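PDB 4RY8: periplasmic binding protein from Thermotoga lettingae TMO, which binds 5-methylthioribose, held as the furanose in its pocket, and probably serves as the solute-binding component of a sugar transporter. Local coordinates for residues C[20-25]-C[32-37]; C[137-142]-C[198-203]; C[173-178]-C[185-190]; C[179-184]-C[205-210]; C[230-235]-C[248-253]. One frame throughout, in Å; residues are numbered along the deposited sequence. Where two conformers were deposited one is given.

Contact 1. Residues C[20-25]-C[32-37]; sequences LVREVG and RYLAGA
Apolar packing carries most of this contact, and nearly all of it converges on one methyl of Leu20. With CG anti to the backbone N (chi1 170°), the side chain leaves strand 20-22 toward the helix and presents CD2 as its tip. Leu20 CD2 meets Leu34 CD1 at 3.8 Å, the two side chains crossing obliquely. Leu20 CD2 also lies at the edge of the Tyr33 ring, near its plane, 4.2 Å from Tyr33 CE1 and 4.5 Å from Ala37 CB. Tyr33 and Leu34, with Ala37 one turn on, all meet this methyl.

The second kind of contact is between a charged group and an aliphatic one. Arg22 starts with CG beside the backbone N, bends at chi2 and chi3, and crosses Leu34 at about a right angle, so that one face of its guanidinium receives Leu34 CB, 4.0 Å from Arg22 NH2. No hydrogen bond joins the two segments; Arg22 NH1 instead bonds Thr52 OG1.

The axes of strand 20-22 and helix 32-37 run antiparallel at 173° and 11.8 Å apart, the geometry of a helix returning over its own strand in a beta-alpha-beta unit, here 17-22, 28-44 and 47-52. Leu20 also pairs through its backbone with Leu49 and Ala51, its side chain reaches Ile76 of strand 74-78, and helix 255-270 packs on Tyr33 and Ala37.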
# COMPACT_ATOMS: atom_id res chain seq x y z
N LEU C 20 -3.47 17.88 -24.95
CA LEU C 20 -2.65 17.10 -24.07
C LEU C 20 -1.34 17.82 -23.99
O LEU C 20 -0.62 17.94 -24.99
CB LEU C 20 -2.45 15.68 -24.64
CG LEU C 20 -1.40 14.85 -23.90
CD1 LEU C 20 -1.70 14.67 -22.41
CD2 LEU C 20 -1.23 13.48 -24.52
N VAL C 21 -1.04 18.34 -22.81
CA VAL C 21 0.19 19.10 -22.62
C VAL C 21 1.06 18.32 -21.67
O VAL C 21 0.71 18.16 -20.50
CB VAL C 21 -0.10 20.50 -22.04
CG1 VAL C 21 1.21 21.26 -21.80
CG2 VAL C 21 -0.99 21.27 -22.98
N ARG C 22 2.21 17.87 -22.15
CA ARG C 22 3.07 16.99 -21.40
C ARG C 22 4.38 17.59 -21.08
O ARG C 22 4.97 18.20 -21.93
CB ARG C 22 3.41 15.75 -22.24
CG ARG C 22 2.22 15.06 -22.87
CD ARG C 22 2.62 14.52 -24.21
NE ARG C 22 3.13 13.18 -24.07
CZ ARG C 22 4.02 12.59 -24.87
NH1 ARG C 22 4.59 13.20 -25.91
NH2 ARG C 22 4.33 11.35 -24.59
N GLU C 23 4.90 17.32 -19.91
CA GLU C 23 6.25 17.75 -19.57
C GLU C 23 7.29 16.88 -20.26
O GLU C 23 8.32 17.37 -20.72
CB GLU C 23 6.48 17.69 -18.05
CG GLU C 23 7.77 18.37 -17.59
CD GLU C 23 8.20 18.07 -16.13
OE1 GLU C 23 7.45 17.49 -15.31
OE2 GLU C 23 9.34 18.43 -15.76
N VAL C 24 7.03 15.59 -20.35
CA VAL C 24 8.07 14.63 -20.65
C VAL C 24 7.51 13.60 -21.62
O VAL C 24 6.37 13.20 -21.49
CB VAL C 24 8.53 13.94 -19.33
CG1 VAL C 24 9.27 12.63 -19.58
CG2 VAL C 24 9.39 14.89 -18.52
N GLY C 25 8.30 13.21 -22.61
CA GLY C 25 7.85 12.23 -23.58
C GLY C 25 8.81 11.08 -23.88
O GLY C 25 8.49 10.25 -24.71
N ARG C 32 3.63 4.82 -25.08
CA ARG C 32 2.47 3.93 -25.04
C ARG C 32 1.25 4.67 -24.50
O ARG C 32 0.13 4.47 -24.96
CB ARG C 32 2.79 2.68 -24.23
CG ARG C 32 3.74 1.73 -24.96
CD ARG C 32 3.03 0.99 -26.10
NE ARG C 32 3.13 1.69 -27.38
CZ ARG C 32 2.27 1.56 -28.38
NH1 ARG C 32 2.46 2.25 -29.50
NH2 ARG C 32 1.22 0.75 -28.27
N TYR C 33 1.47 5.55 -23.56
CA TYR C 33 0.40 6.42 -23.01
C TYR C 33 -0.16 7.27 -24.12
O TYR C 33 -1.39 7.35 -24.30
CB TYR C 33 1.03 7.28 -21.93
CG TYR C 33 0.18 8.38 -21.34
CD1 TYR C 33 -0.15 9.51 -22.06
CD2 TYR C 33 -0.27 8.29 -20.02
CE1 TYR C 33 -0.88 10.54 -21.49
CE2 TYR C 33 -1.04 9.30 -19.45
CZ TYR C 33 -1.33 10.44 -20.19
OH TYR C 33 -2.08 11.46 -19.61
N LEU C 34 0.75 7.89 -24.88
CA LEU C 34 0.37 8.70 -26.05
C LEU C 34 -0.41 7.88 -27.08
O LEU C 34 -1.45 8.33 -27.55
CB LEU C 34 1.60 9.37 -26.68
CG LEU C 34 1.28 10.30 -27.85
CD1 LEU C 34 0.53 11.50 -27.30
CD2 LEU C 34 2.52 10.70 -28.63
N ALA C 35 0.06 6.68 -27.42
CA ALA C 35 -0.69 5.82 -28.32
C ALA C 35 -2.11 5.57 -27.78
O ALA C 35 -3.07 5.69 -28.53
CB ALA C 35 0.02 4.49 -28.56
N GLY C 36 -2.22 5.24 -26.49
CA GLY C 36 -3.49 5.05 -25.83
C GLY C 36 -4.42 6.26 -25.92
O GLY C 36 -5.59 6.13 -26.23
N ALA C 37 -3.90 7.45 -25.64
CA ALA C 37 -4.69 8.66 -25.74
C ALA C 37 -5.22 8.78 -27.16
O ALA C 37 -6.40 9.01 -27.37
CB ALA C 37 -3.82 9.89 -25.34

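Contact 2. Residues C[137-142]-C[198-203]; sequences ANVIYV and ANAVLA
Two neighbouring parallel strands of the mixed sheet in one lobe of the two-lobed periplasmic binding protein fold, 137-142 and 200-203, meet in register from Val139-Ala200 to Val142-Ala203, their axes 4.6 Å apart. Backbone bonds alternate between the strands: Ile140 N to Ala200 O, Leu202 N to Ile140 O, and Val142 N to Leu202 O, the last short at 2.7 Å and almost straight (178° at the hydrogen). Each lies in its acceptor's carbonyl plane.

Before Ala200 the pattern changes. Asn199 places CG between its backbone N and carbonyl carbon (chi1 59°), turning OD1 back to accept Asn138 N on a lone pair at 2.9 Å. Asn138 O takes Asn199 N, with only a weak bond from Ala200 N.

Side chains alternate between faces. On one, Ile140 CD1 presses on Ala198 CB at 3.4 Å, unusually tight, while Val142 CG2 crosses obliquely to Val201 CG1 at 3.8 Å. On the other, Tyr141 and Leu202 lie side by side, CD1 to CD2, and Val139 CG1 meets Leu202 CB.

Helix 118-132 covers the face of Val139 and Leu202, helix 206-219 packs on Val142, Val201 and Ala203, and strand 167-173 borders 137-142 on its other edge.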
# COMPACT_ATOMS: atom_id res chain seq x y z
N ALA C 137 20.22 -5.39 2.94
CA ALA C 137 20.67 -5.09 1.59
C ALA C 137 21.39 -3.75 1.56
O ALA C 137 21.01 -2.85 2.29
CB ALA C 137 19.50 -4.99 0.63
N ASN C 138 22.33 -3.63 0.61
CA ASN C 138 23.01 -2.37 0.27
C ASN C 138 22.51 -1.81 -1.08
O ASN C 138 22.93 -2.23 -2.16
CB ASN C 138 24.52 -2.62 0.21
CG ASN C 138 25.11 -3.07 1.54
OD1 ASN C 138 26.01 -3.92 1.59
ND2 ASN C 138 24.63 -2.50 2.62
N VAL C 139 21.62 -0.84 -1.01
CA VAL C 139 20.82 -0.44 -2.15
C VAL C 139 21.36 0.79 -2.80
O VAL C 139 21.59 1.83 -2.10
CB VAL C 139 19.36 -0.15 -1.69
CG1 VAL C 139 18.49 0.24 -2.88
CG2 VAL C 139 18.80 -1.37 -0.98
N ILE C 140 21.52 0.69 -4.12
CA ILE C 140 21.65 1.85 -5.05
C ILE C 140 20.26 2.32 -5.48
O ILE C 140 19.53 1.62 -6.15
CB ILE C 140 22.54 1.56 -6.27
CG1 ILE C 140 23.97 1.23 -5.74
CG2 ILE C 140 22.53 2.76 -7.25
CD1 ILE C 140 24.92 0.61 -6.73
N TYR C 141 19.90 3.51 -5.04
CA TYR C 141 18.55 4.06 -5.27
C TYR C 141 18.61 4.98 -6.48
O TYR C 141 19.36 5.96 -6.50
CB TYR C 141 18.17 4.89 -4.06
CG TYR C 141 16.82 5.58 -4.06
CD1 TYR C 141 15.66 4.94 -4.49
CD2 TYR C 141 16.67 6.81 -3.46
CE1 TYR C 141 14.45 5.57 -4.43
CE2 TYR C 141 15.46 7.44 -3.40
CZ TYR C 141 14.34 6.79 -3.86
OH TYR C 141 13.15 7.41 -3.73
N VAL C 142 17.77 4.71 -7.47
CA VAL C 142 17.76 5.54 -8.67
C VAL C 142 16.43 6.28 -8.78
O VAL C 142 15.35 5.69 -9.05
CB VAL C 142 18.02 4.77 -9.93
CG1 VAL C 142 18.43 5.73 -11.03
CG2 VAL C 142 19.06 3.67 -9.72
N ALA C 198 27.42 -2.65 -2.75
CA ALA C 198 26.03 -2.52 -3.14
C ALA C 198 25.61 -3.85 -3.79
O ALA C 198 26.39 -4.44 -4.51
CB ALA C 198 25.84 -1.35 -4.09
N ASN C 199 24.41 -4.34 -3.46
CA ASN C 199 23.91 -5.59 -4.07
C ASN C 199 22.43 -5.53 -4.53
O ASN C 199 21.85 -6.53 -4.94
CB ASN C 199 24.10 -6.77 -3.11
CG ASN C 199 23.37 -6.57 -1.78
OD1 ASN C 199 22.79 -5.51 -1.51
ND2 ASN C 199 23.46 -7.55 -0.92
N ALA C 200 21.82 -4.35 -4.47
CA ALA C 200 20.47 -4.21 -5.03
C ALA C 200 20.30 -2.86 -5.66
O ALA C 200 20.95 -1.90 -5.24
CB ALA C 200 19.41 -4.42 -3.96
N VAL C 201 19.41 -2.78 -6.64
CA VAL C 201 19.00 -1.52 -7.24
C VAL C 201 17.48 -1.35 -7.14
O VAL C 201 16.70 -2.24 -7.45
CB VAL C 201 19.40 -1.43 -8.73
CG1 VAL C 201 18.91 -0.11 -9.35
CG2 VAL C 201 20.89 -1.64 -8.87
N LEU C 202 17.08 -0.16 -6.73
CA LEU C 202 15.70 0.23 -6.69
C LEU C 202 15.58 1.49 -7.55
O LEU C 202 16.09 2.57 -7.22
CB LEU C 202 15.26 0.47 -5.26
CG LEU C 202 13.85 0.98 -5.06
CD1 LEU C 202 12.85 -0.11 -5.46
CD2 LEU C 202 13.66 1.42 -3.61
N ALA C 203 14.88 1.35 -8.64
CA ALA C 203 14.79 2.37 -9.69
C ALA C 203 13.35 2.70 -9.93
O ALA C 203 12.55 1.85 -10.34
CB ALA C 203 15.42 1.86 -10.97

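Contact 3. Residues C[173-178]-C[185-190]; sequences IGAVTG and QTRMEA
Arg187 spans most of this contact, running from helix 185-190 along the chain that leaves strand 167-173. Its CG stands beside the backbone N (chi1 -68°), and from CG to NE the chain is extended. At the base, Arg187 CB meets Ile173 CD1 at 4.1 Å. Farther out, Arg187 CD passes the backbone of Gly174, 4.0 Å from Gly174 N. Arg187 NE comes next, 3.9 Å from both Gly174 N and Ala175 N; Gly174 N lies at the guanidinium edge, near its plane. The tip ends against a methyl group, with Arg187 NH2 3.4 Å from Ala175 CB. All of this is van der Waals contact, for no hydrogen bond crosses between the segments.

Ile173 contributes from the strand end. Its CG1 takes the crowded position between the backbone N and the carbonyl carbon (chi1 63°), sending Ile173 CD1 onto the helix backbone, 4.1 Å from Met188 CA and 4.4 Å from Met188 SD. Gly174 has backbone angles at which a CB would collide with the preceding carbonyl oxygen, so the backbone conformation by itself calls for glycine.

An alanine in place of Arg187 would keep the CB contact with Ile173 but lose the chain beyond it, and would probably leave Gly174 and Ala175 less well packed against the helix.

The contact lies at the surface, where the loop after strand 167-173 turns into helix 180-194. Ile173 also touches Ile140 and Val142 of strand 137-142, and Met188 reaches Ile140 and, on helix 206-219, Ala215.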
# COMPACT_ATOMS: atom_id res chain seq x y z
N ILE C 173 21.18 7.97 -7.21
CA ILE C 173 21.64 8.50 -8.50
C ILE C 173 20.45 8.73 -9.38
O ILE C 173 19.32 8.24 -9.12
CB ILE C 173 22.67 7.56 -9.18
CG1 ILE C 173 22.05 6.22 -9.50
CG2 ILE C 173 23.91 7.39 -8.31
CD1 ILE C 173 23.04 5.26 -10.12
N GLY C 174 20.71 9.44 -10.46
CA GLY C 174 19.70 9.68 -11.46
C GLY C 174 19.35 11.13 -11.74
O GLY C 174 19.31 11.98 -10.83
N ALA C 175 19.13 11.39 -13.02
CA ALA C 175 18.60 12.64 -13.52
C ALA C 175 17.75 12.33 -14.73
O ALA C 175 18.00 11.37 -15.46
CB ALA C 175 19.74 13.58 -13.89
N VAL C 176 16.74 13.17 -14.94
CA VAL C 176 15.87 13.06 -16.10
C VAL C 176 16.41 14.01 -17.17
O VAL C 176 16.35 15.21 -17.00
CB VAL C 176 14.41 13.45 -15.74
CG1 VAL C 176 13.53 13.46 -16.99
CG2 VAL C 176 13.87 12.52 -14.67
N THR C 177 16.91 13.47 -18.27
CA THR C 177 17.74 14.24 -19.19
C THR C 177 17.24 14.33 -20.61
O THR C 177 17.77 15.13 -21.37
CB THR C 177 19.14 13.62 -19.29
OG1 THR C 177 19.03 12.28 -19.81
CG2 THR C 177 19.83 13.61 -17.93
N GLY C 178 16.30 13.49 -21.03
CA GLY C 178 16.10 13.28 -22.46
C GLY C 178 16.83 12.09 -23.06
O GLY C 178 16.46 11.60 -24.13
N GLN C 185 22.97 4.57 -17.28
CA GLN C 185 23.96 3.51 -17.42
C GLN C 185 25.33 4.04 -16.97
O GLN C 185 26.07 3.38 -16.25
CB GLN C 185 24.03 3.04 -18.85
CG GLN C 185 24.94 1.83 -18.97
CD GLN C 185 24.86 1.14 -20.30
OE1 GLN C 185 23.89 1.31 -21.03
NE2 GLN C 185 25.87 0.39 -20.61
N THR C 186 25.66 5.22 -17.44
CA THR C 186 26.97 5.81 -17.16
C THR C 186 27.11 5.98 -15.66
O THR C 186 28.12 5.60 -15.08
CB THR C 186 27.11 7.15 -17.87
OG1 THR C 186 27.08 6.92 -19.27
CG2 THR C 186 28.46 7.82 -17.52
N ARG C 187 26.11 6.57 -15.03
CA ARG C 187 26.10 6.77 -13.58
C ARG C 187 26.23 5.47 -12.83
O ARG C 187 26.92 5.40 -11.83
CB ARG C 187 24.80 7.47 -13.15
CG ARG C 187 24.63 8.91 -13.60
CD ARG C 187 23.13 9.26 -13.70
NE ARG C 187 22.94 10.69 -13.43
CZ ARG C 187 23.29 11.68 -14.25
NH1 ARG C 187 23.81 11.43 -15.45
NH2 ARG C 187 23.10 12.94 -13.87
N MET C 188 25.52 4.43 -13.28
CA MET C 188 25.53 3.17 -12.59
C MET C 188 26.93 2.54 -12.63
O MET C 188 27.35 1.98 -11.60
CB MET C 188 24.44 2.24 -13.13
CG MET C 188 24.33 0.92 -12.40
SD MET C 188 23.63 0.94 -10.74
CE MET C 188 24.04 -0.70 -10.18
N GLU C 189 27.66 2.67 -13.76
CA GLU C 189 29.05 2.20 -13.89
C GLU C 189 29.90 2.79 -12.79
O GLU C 189 30.66 2.06 -12.12
CB GLU C 189 29.69 2.62 -15.21
CG GLU C 189 29.22 1.92 -16.48
CD GLU C 189 29.66 2.70 -17.72
OE1 GLU C 189 30.71 3.39 -17.70
OE2 GLU C 189 28.94 2.64 -18.73
N ALA C 190 29.76 4.10 -12.59
CA ALA C 190 30.53 4.81 -11.54
C ALA C 190 30.08 4.43 -10.13
O ALA C 190 30.94 4.24 -9.26
CB ALA C 190 30.46 6.34 -11.73

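Contact 4. Residues C[179-184]-C[205-210]; sequences STAADT and WDEFAK. With SR1 (5-S-methyl-5-thio-alpha-D-ribofuranose), chain G.
Thr180 and Trp205 approach tip to tip, and the indole has partners on both faces. With CG anti to the backbone N (chi1 172°), Trp205 turns its two faces to different partners. Over one, Glu207 CB sits above the ring centre, 3.5 Å from the plane; over the opposite face lies the ligand, with SR1 C5 offset toward the rim. Trp205 CD1 comes within 3.3 Å of SR1 O3. At the six-membered end, Trp205 CZ3 receives Thr180 CG2 at 3.6 Å.

That same methyl crosses obliquely to Phe208, with Thr180 CG2 3.5 Å from Phe208 CD1, while Trp205 CE3 stands over the centre of one Phe208 face. Thr184 meets Phe208 at about a right angle, its OG1 at the ring edge. Two donors, Thr184 N and Thr184 OG1, grip Thr180 O, the hydroxyl coming from above the carbonyl plane at 2.5 Å.

Across the helices, water 1 takes the N-H of Ala181 and donates to Glu207 OE1 (2.6 Å), while Glu207 OE2 forms a salt bridge to Lys210 NZ. An alanine in place of Trp205 would remove the indole between sugar and Glu207 and would probably weaken the hold on the ligand and loosen Thr180.

Helices 180-184 and 206-210 cross at -41°, their first turns meeting beside an aromatic wall of the sugar pocket, as is common in periplasmic sugar-binding proteins.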
# COMPACT_ATOMS: atom_id res chain seq x y z
N SER C 179 17.87 11.62 -22.39
CA SER C 179 18.57 10.36 -22.72
C SER C 179 18.84 9.65 -21.40
O SER C 179 20.00 9.34 -21.03
CB SER C 179 19.90 10.67 -23.40
OG SER C 179 19.67 11.52 -24.47
N THR C 180 17.76 9.45 -20.65
CA THR C 180 17.85 9.04 -19.26
C THR C 180 18.42 7.64 -19.09
O THR C 180 19.26 7.45 -18.22
CB THR C 180 16.46 9.18 -18.58
OG1 THR C 180 16.12 10.57 -18.42
CG2 THR C 180 16.46 8.51 -17.23
N ALA C 181 17.96 6.66 -19.88
CA ALA C 181 18.49 5.30 -19.79
C ALA C 181 19.99 5.26 -20.01
O ALA C 181 20.70 4.69 -19.19
CB ALA C 181 17.78 4.37 -20.82
N ALA C 182 20.45 5.87 -21.12
CA ALA C 182 21.89 6.00 -21.44
C ALA C 182 22.67 6.78 -20.37
O ALA C 182 23.81 6.42 -20.00
CB ALA C 182 22.10 6.63 -22.82
N ASP C 183 22.09 7.86 -19.86
CA ASP C 183 22.80 8.60 -18.81
C ASP C 183 22.84 7.83 -17.48
O ASP C 183 23.84 7.87 -16.76
CB ASP C 183 22.23 10.02 -18.66
CG ASP C 183 22.40 10.87 -19.94
OD1 ASP C 183 23.40 10.67 -20.70
OD2 ASP C 183 21.52 11.74 -20.18
N THR C 184 21.79 7.08 -17.18
CA THR C 184 21.74 6.25 -15.97
C THR C 184 22.72 5.06 -16.07
O THR C 184 23.24 4.59 -15.09
CB THR C 184 20.34 5.69 -15.70
OG1 THR C 184 19.35 6.73 -15.80
CG2 THR C 184 20.26 5.06 -14.32
N TRP C 205 11.63 4.56 -12.11
CA TRP C 205 11.04 4.72 -13.47
C TRP C 205 11.69 3.66 -14.37
O TRP C 205 12.88 3.43 -14.19
CB TRP C 205 11.33 6.17 -13.95
CG TRP C 205 10.99 6.51 -15.38
CD1 TRP C 205 10.04 5.93 -16.17
CD2 TRP C 205 11.58 7.53 -16.14
NE1 TRP C 205 10.02 6.53 -17.40
CE2 TRP C 205 10.96 7.52 -17.41
CE3 TRP C 205 12.59 8.46 -15.88
CZ2 TRP C 205 11.33 8.41 -18.42
CZ3 TRP C 205 12.95 9.32 -16.88
CH2 TRP C 205 12.33 9.32 -18.11
N ASP C 206 10.98 2.97 -15.30
CA ASP C 206 11.65 1.95 -16.07
C ASP C 206 12.84 2.43 -16.91
O ASP C 206 13.74 1.65 -17.19
CB ASP C 206 10.69 1.02 -16.93
CG ASP C 206 9.89 1.78 -18.00
OD1 ASP C 206 9.95 3.02 -18.09
OD2 ASP C 206 9.17 1.11 -18.80
N GLU C 207 12.89 3.71 -17.29
CA GLU C 207 14.06 4.25 -18.00
C GLU C 207 15.33 4.30 -17.13
O GLU C 207 16.45 4.04 -17.62
CB GLU C 207 13.74 5.63 -18.59
CG GLU C 207 12.71 5.59 -19.71
CD GLU C 207 13.16 4.76 -20.90
OE1 GLU C 207 14.28 4.95 -21.42
OE2 GLU C 207 12.37 3.90 -21.33
N PHE C 208 15.16 4.55 -15.85
CA PHE C 208 16.28 4.48 -14.90
C PHE C 208 16.71 2.99 -14.79
O PHE C 208 17.88 2.65 -14.86
CB PHE C 208 15.84 4.91 -13.50
CG PHE C 208 15.58 6.40 -13.30
CD1 PHE C 208 16.34 7.40 -13.92
CD2 PHE C 208 14.65 6.77 -12.36
CE1 PHE C 208 16.05 8.73 -13.66
CE2 PHE C 208 14.38 8.09 -12.08
CZ PHE C 208 15.09 9.07 -12.72
N ALA C 209 15.73 2.11 -14.62
CA ALA C 209 16.01 0.67 -14.48
C ALA C 209 16.81 0.11 -15.68
O ALA C 209 17.77 -0.60 -15.50
CB ALA C 209 14.71 -0.11 -14.30
N LYS C 210 16.41 0.48 -16.89
CA LYS C 210 17.02 -0.03 -18.12
C LYS C 210 18.47 0.33 -18.16
O LYS C 210 19.32 -0.49 -18.43
CB LYS C 210 16.30 0.54 -19.36
CG LYS C 210 14.78 0.35 -19.33
CD LYS C 210 14.25 -0.61 -20.35
CE LYS C 210 14.04 0.06 -21.68
NZ LYS C 210 13.16 1.27 -21.70
CS SR1 G . 9.91 11.38 -15.02
S SR1 G . 8.46 10.87 -14.14
C5 SR1 G . 8.49 9.17 -14.77
C4 SR1 G . 7.33 8.35 -14.22
O4 SR1 G . 6.17 9.02 -14.59
C1 SR1 G . 5.15 8.11 -15.04
O1 SR1 G . 4.09 8.20 -14.15
C2 SR1 G . 5.71 6.69 -15.05
O2 SR1 G . 5.14 5.74 -14.11
C3 SR1 G . 7.18 6.94 -14.78
O3 SR1 G . 7.69 5.98 -13.88
O HOH W 1 15.87 6.97 -21.80

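Contact 5. Residues C[230-235]-C[248-253]; sequences VDVTTE and VATVGT. With SR1 (5-S-methyl-5-thio-alpha-D-ribofuranose), chain G.
Asp231 grips two neighbouring hydroxyls of the sugar with one carboxylate. SR1 O2 donates to Asp231 OD1 at 2.6 Å and SR1 O3 to Asp231 OD2 at 2.5 Å, a bidentate hold on the ring's C2-C3 edge. CG stands beside the backbone N (chi1 -54°), and the side chain leaves on the side away from segment 248-253. Water 2 lies 2.6 Å from Asp231 OD1 and accepts from Thr253 N, linking the carboxylate to the opposing segment. Asp206 N, at the start of helix 206-219, donates to OD2; together with the sugar hydroxyls it would be expected to favour the charged form of the acid. Asp103, Gln116, Arg153 and His79 bind the sugar as well.

The aspartate follows Val230, which pairs in parallel with Val251, in the unit formed by strand 226-230, helix 234-240 and strand 247-252. The side chains of Val230 and Val251 share the sheet face covered by helix 118-132.

Two hydrogen bonds to the backbone of Asp231 position the acid. Asp231 N donates to Val251 O at 2.9 Å from above the carbonyl plane, and Asp231 O accepts from Thr250 OG1 at 2.5 Å. Thr250 reaches it with OG1 anti to its backbone N (chi1 -167°), which puts Thr250 CG2 in the crowded position, 4.0 Å from Val232 CB. Farther out, water 4 accepts from Val232 N and lies 2.9 Å from Thr253 O.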
# COMPACT_ATOMS: atom_id res chain seq x y z
N VAL C 230 9.86 0.28 -11.27
CA VAL C 230 8.52 0.59 -11.55
C VAL C 230 8.35 0.61 -13.07
O VAL C 230 9.30 0.89 -13.81
CB VAL C 230 8.20 1.98 -10.93
CG1 VAL C 230 6.81 2.42 -11.19
CG2 VAL C 230 8.42 1.93 -9.45
N ASP C 231 7.10 0.43 -13.49
CA ASP C 231 6.66 0.49 -14.88
C ASP C 231 6.90 -0.85 -15.57
O ASP C 231 7.77 -1.61 -15.20
CB ASP C 231 7.25 1.63 -15.74
CG ASP C 231 7.06 3.00 -15.10
OD1 ASP C 231 5.94 3.27 -14.63
OD2 ASP C 231 8.04 3.80 -15.06
N VAL C 232 6.05 -1.11 -16.54
CA VAL C 232 6.21 -2.31 -17.37
C VAL C 232 5.84 -1.93 -18.81
O VAL C 232 4.89 -1.13 -19.07
CB VAL C 232 5.42 -3.49 -16.78
CG1 VAL C 232 3.93 -3.18 -16.77
CG2 VAL C 232 5.74 -4.79 -17.50
N THR C 233 6.64 -2.43 -19.74
CA THR C 233 6.38 -2.31 -21.18
C THR C 233 6.88 -3.62 -21.81
O THR C 233 7.49 -4.44 -21.12
CB THR C 233 7.14 -1.15 -21.84
OG1 THR C 233 8.54 -1.41 -21.79
CG2 THR C 233 6.85 0.19 -21.16
N THR C 234 6.66 -3.79 -23.11
CA THR C 234 7.24 -4.93 -23.82
C THR C 234 8.77 -4.88 -23.79
O THR C 234 9.42 -5.90 -23.53
CB THR C 234 6.70 -5.01 -25.25
OG1 THR C 234 5.31 -5.34 -25.17
CG2 THR C 234 7.43 -6.06 -26.05
N GLU C 235 9.35 -3.70 -23.99
CA GLU C 235 10.80 -3.54 -23.82
C GLU C 235 11.27 -4.03 -22.45
O GLU C 235 12.24 -4.78 -22.35
CB GLU C 235 11.20 -2.08 -24.03
CG GLU C 235 11.26 -1.69 -25.50
CD GLU C 235 11.43 -0.21 -25.71
OE1 GLU C 235 11.67 0.56 -24.73
OE2 GLU C 235 11.31 0.19 -26.89
N VAL C 248 14.56 -8.42 -11.40
CA VAL C 248 13.70 -9.48 -10.80
C VAL C 248 12.21 -9.16 -10.60
O VAL C 248 11.37 -10.05 -10.60
CB VAL C 248 14.31 -10.09 -9.51
CG1 VAL C 248 15.64 -10.77 -9.82
CG2 VAL C 248 14.50 -9.07 -8.46
N ALA C 249 11.88 -7.89 -10.46
CA ALA C 249 10.51 -7.46 -10.31
C ALA C 249 10.33 -5.99 -10.69
O ALA C 249 11.27 -5.18 -10.58
CB ALA C 249 10.05 -7.67 -8.87
N THR C 250 9.13 -5.69 -11.17
CA THR C 250 8.65 -4.33 -11.37
C THR C 250 7.17 -4.28 -10.93
O THR C 250 6.43 -5.29 -10.89
CB THR C 250 8.82 -3.87 -12.87
OG1 THR C 250 8.63 -2.46 -13.01
CG2 THR C 250 7.83 -4.57 -13.79
N VAL C 251 6.77 -3.08 -10.59
CA VAL C 251 5.42 -2.78 -10.22
C VAL C 251 4.89 -1.72 -11.19
O VAL C 251 5.49 -0.66 -11.38
CB VAL C 251 5.41 -2.30 -8.74
CG1 VAL C 251 4.12 -1.57 -8.40
CG2 VAL C 251 5.63 -3.55 -7.86
N GLY C 252 3.76 -2.01 -11.80
CA GLY C 252 3.19 -1.02 -12.73
C GLY C 252 1.80 -1.24 -13.26
O GLY C 252 1.05 -2.09 -12.76
N THR C 253 1.47 -0.44 -14.28
CA THR C 253 0.14 -0.40 -14.92
C THR C 253 0.34 -0.47 -16.42
O THR C 253 1.43 -0.24 -16.94
CB THR C 253 -0.58 0.95 -14.70
OG1 THR C 253 0.18 1.98 -15.34
CG2 THR C 253 -0.75 1.28 -13.25
CS SR1 G . 9.91 11.38 -15.02
S SR1 G . 8.46 10.87 -14.14
C5 SR1 G . 8.49 9.17 -14.77
C4 SR1 G . 7.33 8.35 -14.22
O4 SR1 G . 6.17 9.02 -14.59
C1 SR1 G . 5.15 8.11 -15.04
O1 SR1 G . 4.09 8.20 -14.15
C2 SR1 G . 5.71 6.69 -15.05
O2 SR1 G . 5.14 5.74 -14.11
C3 SR1 G . 7.18 6.94 -14.78
O3 SR1 G . 7.69 5.98 -13.88
O HOH W 2 3.66 2.00 -14.19
O HOH W 3 2.58 0.49 -20.14
O HOH W 4 3.94 1.12 -17.11

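How the contacts relate
Contact 1 belongs to the parallel sheet around strand 17-22, contacts 2 to 5 to the mixed sheet and its helices; the centres of contacts 1 and 2 lie 29 Å apart, with the sugar pocket between the two lobes. Along the chain contact 1 comes first, contact 3 falls between the two segments of contact 2, the segments of contacts 3 and 4 alternate, both using helix 180-194 with centres 7 Å apart, and contact 5 closes the series. Contacts 2 and 5 share the mixed sheet, where Ala203 O lies 3.2 Å from Val230 N, a probable hydrogen bond. Contacts 4 and 5 touch the ligand, so these two bring residues of the mixed-sheet lobe to the sugar.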